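Local coordinates for protein putative 4-Hydroxy-2-oxoglutarate aldolase / 2-dehydro-3-deoxyphosphogluconate aldolase (Yersinia enterocolitica, PDB 3LM7) that is a putative aldolase of the KDGP aldolase family, built on a parallel-stranded barrel of the TIM-barrel class, at residues A[16-21]-A[67-72]; A[29-34]-A[62-67]. All coordinates share one frame; numbering follows the deposited sequence.

How the contacts relate
From the N terminus the chain runs through strand 17-20, helix 24-33, strand 38-43, helix 50-63 and strand 68-71, two successive beta-alpha-beta crossovers. Contact 1 joins the outer two of these five elements, 16-21 with 67-72, across the inside of the barrel and closes the larger loop. Contact 2 lies nested within that loop: it joins the end of helix 24-33 to the turn that follows helix 50-63, on the outer layer. Ala67 lies in a segment of each, leading into strand 68-71, but touches only in contact 2. The two centres are about 10 Å apart, and Ile30 of helix 24-33 packs against Val19 and Leu20, linking layer to core.

Contact 1 (A[16-21]-A[67-72]); sequences CLNVLA and ALSVGL
Asn18 and Ser69 meet through their side chains, the carboxamide oxygen OD1 of Asn18 lying 3.1 Å from OG of Ser69. This is the one residue pair within 4.5 Å, and the two segments bury just 67 Å² between them. Ser69 OG has two polar partners, OD1 of Asn18 and ND1 of His94, the latter the stronger. CB of Ser69 also lies 3.5 Å from OD1 of Asn18, whereas ND2 of Asn18 stays 4.1 Å from Ser69 OG. The amide therefore presents its oxygen rather than its nitrogen to the serine. Extension of the asparagine, with CG trans to the backbone N (chi1 -170°), carries that oxygen across a backbone separation of 7.7 Å between CA of Asn18 and CA of Ser69. Both residues are buried, so the polar group sits inside the protein, with His219 touching Asn18 and Asn96 touching Ser69. In the parallel sheet, strand 38-43 lies between strands 17-20 and 68-71. The contact thus passes over that middle strand on the inner side of the barrel, while Val19 faces helix 24-33 and Val70 faces helix 80-90 in the outer layer.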
loop_
_atom_site.group_PDB
_atom_site.type_symbol
_atom_site.label_atom_id
_atom_site.label_comp_id
_atom_site.label_asym_id
_atom_site.label_seq_id
_atom_site.Cartn_x
_atom_site.Cartn_y
_atom_site.Cartn_z
ATOM N N CYS A 16 -0.671 12.375 0.135
ATOM C CA CYS A 16 -1.346 13.410 0.933
ATOM C C CYS A 16 -0.359 14.568 1.069
ATOM O O CYS A 16 0.804 14.368 1.416
ATOM C CB CYS A 16 -1.757 12.849 2.329
ATOM S SG CYS A 16 -2.736 14.066 3.292
ATOM N N LEU A 17 -0.812 15.789 0.805
ATOM C CA LEU A 17 0.092 16.928 0.911
ATOM C C LEU A 17 0.331 17.230 2.375
ATOM O O LEU A 17 -0.519 16.950 3.221
ATOM C CB LEU A 17 -0.548 18.206 0.249
ATOM C CG LEU A 17 -0.921 18.025 -1.203
ATOM C CD1 LEU A 17 -1.595 19.350 -1.628
ATOM C CD2 LEU A 17 0.314 17.736 -2.127
ATOM N N ASN A 18 1.446 17.892 2.684
ATOM C CA ASN A 18 1.646 18.477 3.977
ATOM C C ASN A 18 2.187 19.899 3.851
ATOM O O ASN A 18 3.297 20.107 3.314
ATOM C CB ASN A 18 2.565 17.507 4.833
ATOM C CG ASN A 18 2.686 17.876 6.331
ATOM O OD1 ASN A 18 2.760 16.945 7.217
ATOM N ND2 ASN A 18 2.822 19.151 6.648
ATOM N N VAL A 19 1.451 20.892 4.392
ATOM C CA VAL A 19 1.864 22.285 4.198
ATOM C C VAL A 19 1.559 22.944 5.496
ATOM O O VAL A 19 0.796 22.405 6.304
ATOM C CB VAL A 19 1.060 22.979 2.965
ATOM C CG1 VAL A 19 1.198 22.161 1.679
ATOM C CG2 VAL A 19 -0.448 23.066 3.293
ATOM N N LEU A 20 2.143 24.103 5.748
ATOM C CA LEU A 20 1.944 24.802 7.012
ATOM C C LEU A 20 0.774 25.781 6.953
ATOM O O LEU A 20 0.503 26.345 5.913
ATOM C CB LEU A 20 3.210 25.618 7.358
ATOM C CG LEU A 20 4.481 24.791 7.549
ATOM C CD1 LEU A 20 5.664 25.711 7.885
ATOM C CD2 LEU A 20 4.307 23.599 8.596
ATOM N N ALA A 21 0.134 26.028 8.083
ATOM C CA ALA A 21 -0.888 27.082 8.147
ATOM C C ALA A 21 -0.296 28.314 8.788
ATOM O O ALA A 21 0.415 28.214 9.776
ATOM C CB ALA A 21 -2.136 26.601 8.935
ATOM N N ALA A 67 -7.267 17.040 10.233
ATOM C CA ALA A 67 -6.206 16.885 9.217
ATOM C C ALA A 67 -5.028 17.748 9.627
ATOM O O ALA A 67 -4.580 18.594 8.877
ATOM C CB ALA A 67 -6.753 17.222 7.856
ATOM N N LEU A 68 -4.516 17.462 10.836
ATOM C CA LEU A 68 -3.525 18.253 11.515
ATOM C C LEU A 68 -2.213 17.448 11.548
ATOM O O LEU A 68 -2.239 16.242 11.797
ATOM C CB LEU A 68 -4.029 18.493 12.961
ATOM C CG LEU A 68 -3.019 19.108 13.956
ATOM C CD1 LEU A 68 -2.609 20.480 13.621
ATOM C CD2 LEU A 68 -3.661 19.107 15.387
ATOM N N SER A 69 -1.091 18.133 11.294
ATOM C CA SER A 69 0.252 17.567 11.446
ATOM C C SER A 69 0.926 18.364 12.546
ATOM O O SER A 69 1.164 19.593 12.391
ATOM C CB SER A 69 1.033 17.793 10.135
ATOM O OG SER A 69 2.354 17.323 10.295
ATOM N N VAL A 70 1.244 17.719 13.664
ATOM C CA VAL A 70 1.982 18.403 14.760
ATOM C C VAL A 70 3.475 18.581 14.363
ATOM O O VAL A 70 4.134 17.587 14.094
ATOM C CB VAL A 70 1.883 17.593 16.069
ATOM C CG1 VAL A 70 2.693 18.319 17.170
ATOM C CG2 VAL A 70 0.377 17.427 16.396
ATOM N N GLY A 71 3.946 19.840 14.287
ATOM C CA GLY A 71 5.312 20.115 13.871
ATOM C C GLY A 71 6.299 20.350 14.993
ATOM O O GLY A 71 5.964 20.900 16.045
ATOM N N LEU A 72 7.533 19.928 14.771
ATOM C CA LEU A 72 8.634 20.385 15.630
ATOM C C LEU A 72 8.942 21.894 15.370
ATOM O O LEU A 72 9.031 22.651 16.285
ATOM C CB LEU A 72 9.912 19.570 15.326
ATOM C CG LEU A 72 9.766 18.036 15.553
ATOM C CD1 LEU A 72 10.691 17.273 14.557
ATOM C CD2 LEU A 72 10.025 17.657 17.030
#

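Contact 2 (A[29-34]-A[62-67]); sequences AIYQAA and ALIDNA
Tyr31 lays its ring against the turn that follows helix 50-63, and Ile64, Asp65 and Ala67 receive it. With CG trans to the backbone N (chi1 -171°), it reaches out from helix 24-33. The packed part is the face over Ile64: CB of Ile64 stands 4.2 Å from the Tyr31 ring centroid, 17° off the ring normal, a CH-pi contact. Over the same face, offset toward the rim, lies the carbonyl oxygen of Ile64, 3.5 Å from Tyr31 CZ. Nearer the root, CG2 of Ile64 touches CB of Tyr31 at 3.8 Å. CB of Ala67 approaches obliquely, 3.6 Å from Tyr31 CE1 in the hydroxyl half of the ring. A type I' turn, closed by the bond from Ala67 N to Ile64 O at 3.0 Å, gathers these groups.

The outer side is polar. Asp65 is exposed, and its OD2 accepts a hydrogen bond of 2.8 Å from Tyr31 OH. That oxygen lies at the ring edge, with the carboxylate plane turned 90° to the ring. The phenol-carboxylate bond thus anchors the hydroxyl end, while Ile64 carbon and carbonyl oxygen and Ala67 would limit ring rotation, together tethering the turn to helix 24-33.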
loop_
_atom_site.group_PDB
_atom_site.type_symbol
_atom_site.label_atom_id
_atom_site.label_comp_id
_atom_site.label_asym_id
_atom_site.label_seq_id
_atom_site.Cartn_x
_atom_site.Cartn_y
_atom_site.Cartn_z
ATOM N N ALA A 29 -8.727 27.553 4.455
ATOM C CA ALA A 29 -8.596 27.834 3.010
ATOM C C ALA A 29 -7.755 26.732 2.365
ATOM O O ALA A 29 -8.026 26.315 1.218
ATOM C CB ALA A 29 -7.900 29.181 2.849
ATOM N N ILE A 30 -6.676 26.326 3.068
ATOM C CA ILE A 30 -5.768 25.263 2.556
ATOM C C ILE A 30 -6.535 23.965 2.413
ATOM O O ILE A 30 -6.432 23.282 1.414
ATOM C CB ILE A 30 -4.585 25.005 3.581
ATOM C CG1 ILE A 30 -3.626 26.199 3.614
ATOM C CG2 ILE A 30 -3.950 23.657 3.307
ATOM C CD1 ILE A 30 -2.660 26.229 4.799
ATOM N N TYR A 31 -7.281 23.606 3.463
ATOM C CA TYR A 31 -8.038 22.354 3.493
ATOM C C TYR A 31 -9.084 22.318 2.374
ATOM O O TYR A 31 -9.248 21.305 1.672
ATOM C CB TYR A 31 -8.712 22.202 4.888
ATOM C CG TYR A 31 -9.340 20.872 5.103
ATOM C CD1 TYR A 31 -8.551 19.699 5.221
ATOM C CD2 TYR A 31 -10.712 20.763 5.244
ATOM C CE1 TYR A 31 -9.154 18.447 5.476
ATOM C CE2 TYR A 31 -11.309 19.548 5.498
ATOM C CZ TYR A 31 -10.544 18.389 5.599
ATOM O OH TYR A 31 -11.217 17.199 5.808
ATOM N N GLN A 32 -9.741 23.463 2.161
ATOM C CA GLN A 32 -10.633 23.574 1.052
ATOM C C GLN A 32 -9.916 23.364 -0.266
ATOM O O GLN A 32 -10.380 22.606 -1.106
ATOM C CB GLN A 32 -11.295 24.983 1.015
ATOM C CG GLN A 32 -12.301 25.084 -0.167
ATOM C CD GLN A 32 -13.119 26.339 -0.141
ATOM O OE1 GLN A 32 -12.589 27.445 0.038
ATOM N NE2 GLN A 32 -14.411 26.190 -0.355
ATOM N N ALA A 33 -8.817 24.071 -0.465
ATOM C CA ALA A 33 -8.124 24.096 -1.774
ATOM C C ALA A 33 -7.568 22.715 -2.113
ATOM O O ALA A 33 -7.531 22.276 -3.278
ATOM C CB ALA A 33 -7.052 25.137 -1.772
ATOM N N ALA A 34 -7.168 21.987 -1.074
ATOM C CA ALA A 34 -6.705 20.602 -1.309
ATOM C C ALA A 34 -7.830 19.572 -1.448
ATOM O O ALA A 34 -7.541 18.354 -1.611
ATOM C CB ALA A 34 -5.769 20.184 -0.109
ATOM N N ALA A 62 -10.567 21.032 14.752
ATOM C CA ALA A 62 -12.009 21.157 14.616
ATOM C C ALA A 62 -12.355 21.812 13.293
ATOM O O ALA A 62 -13.357 21.471 12.688
ATOM C CB ALA A 62 -12.549 22.000 15.785
ATOM N N LEU A 63 -11.516 22.719 12.797
ATOM C CA LEU A 63 -11.834 23.393 11.521
ATOM C C LEU A 63 -11.631 22.471 10.325
ATOM O O LEU A 63 -12.239 22.673 9.252
ATOM C CB LEU A 63 -10.899 24.606 11.319
ATOM C CG LEU A 63 -11.063 25.635 12.416
ATOM C CD1 LEU A 63 -10.002 26.737 12.272
ATOM C CD2 LEU A 63 -12.487 26.221 12.193
ATOM N N ILE A 64 -10.753 21.469 10.497
ATOM C CA ILE A 64 -10.244 20.732 9.350
ATOM C C ILE A 64 -10.380 19.234 9.501
ATOM O O ILE A 64 -9.568 18.484 8.937
ATOM C CB ILE A 64 -8.765 21.138 9.041
ATOM C CG1 ILE A 64 -7.831 20.842 10.215
ATOM C CG2 ILE A 64 -8.642 22.635 8.665
ATOM C CD1 ILE A 64 -6.363 21.199 9.925
ATOM N N ASP A 65 -11.391 18.780 10.261
ATOM C CA ASP A 65 -11.704 17.355 10.407
ATOM C C ASP A 65 -10.462 16.541 10.866
ATOM O O ASP A 65 -10.316 15.413 10.431
ATOM C CB ASP A 65 -12.188 16.717 9.066
ATOM C CG ASP A 65 -13.377 17.473 8.448
ATOM O OD1 ASP A 65 -14.049 18.180 9.201
ATOM O OD2 ASP A 65 -13.594 17.370 7.216
ATOM N N ASN A 66 -9.646 17.131 11.734
ATOM C CA ASN A 66 -8.428 16.478 12.297
ATOM C C ASN A 66 -7.234 16.314 11.351
ATOM O O ASN A 66 -6.297 15.544 11.648
ATOM C CB ASN A 66 -8.735 15.144 12.939
ATOM C CG ASN A 66 -7.766 14.846 14.091
ATOM O OD1 ASN A 66 -7.306 15.792 14.776
ATOM N ND2 ASN A 66 -7.391 13.571 14.250
ATOM N N ALA A 67 -7.267 17.040 10.233
ATOM C CA ALA A 67 -6.206 16.885 9.217
ATOM C C ALA A 67 -5.028 17.748 9.627
ATOM O O ALA A 67 -4.580 18.594 8.877
ATOM C CB ALA A 67 -6.753 17.222 7.856
#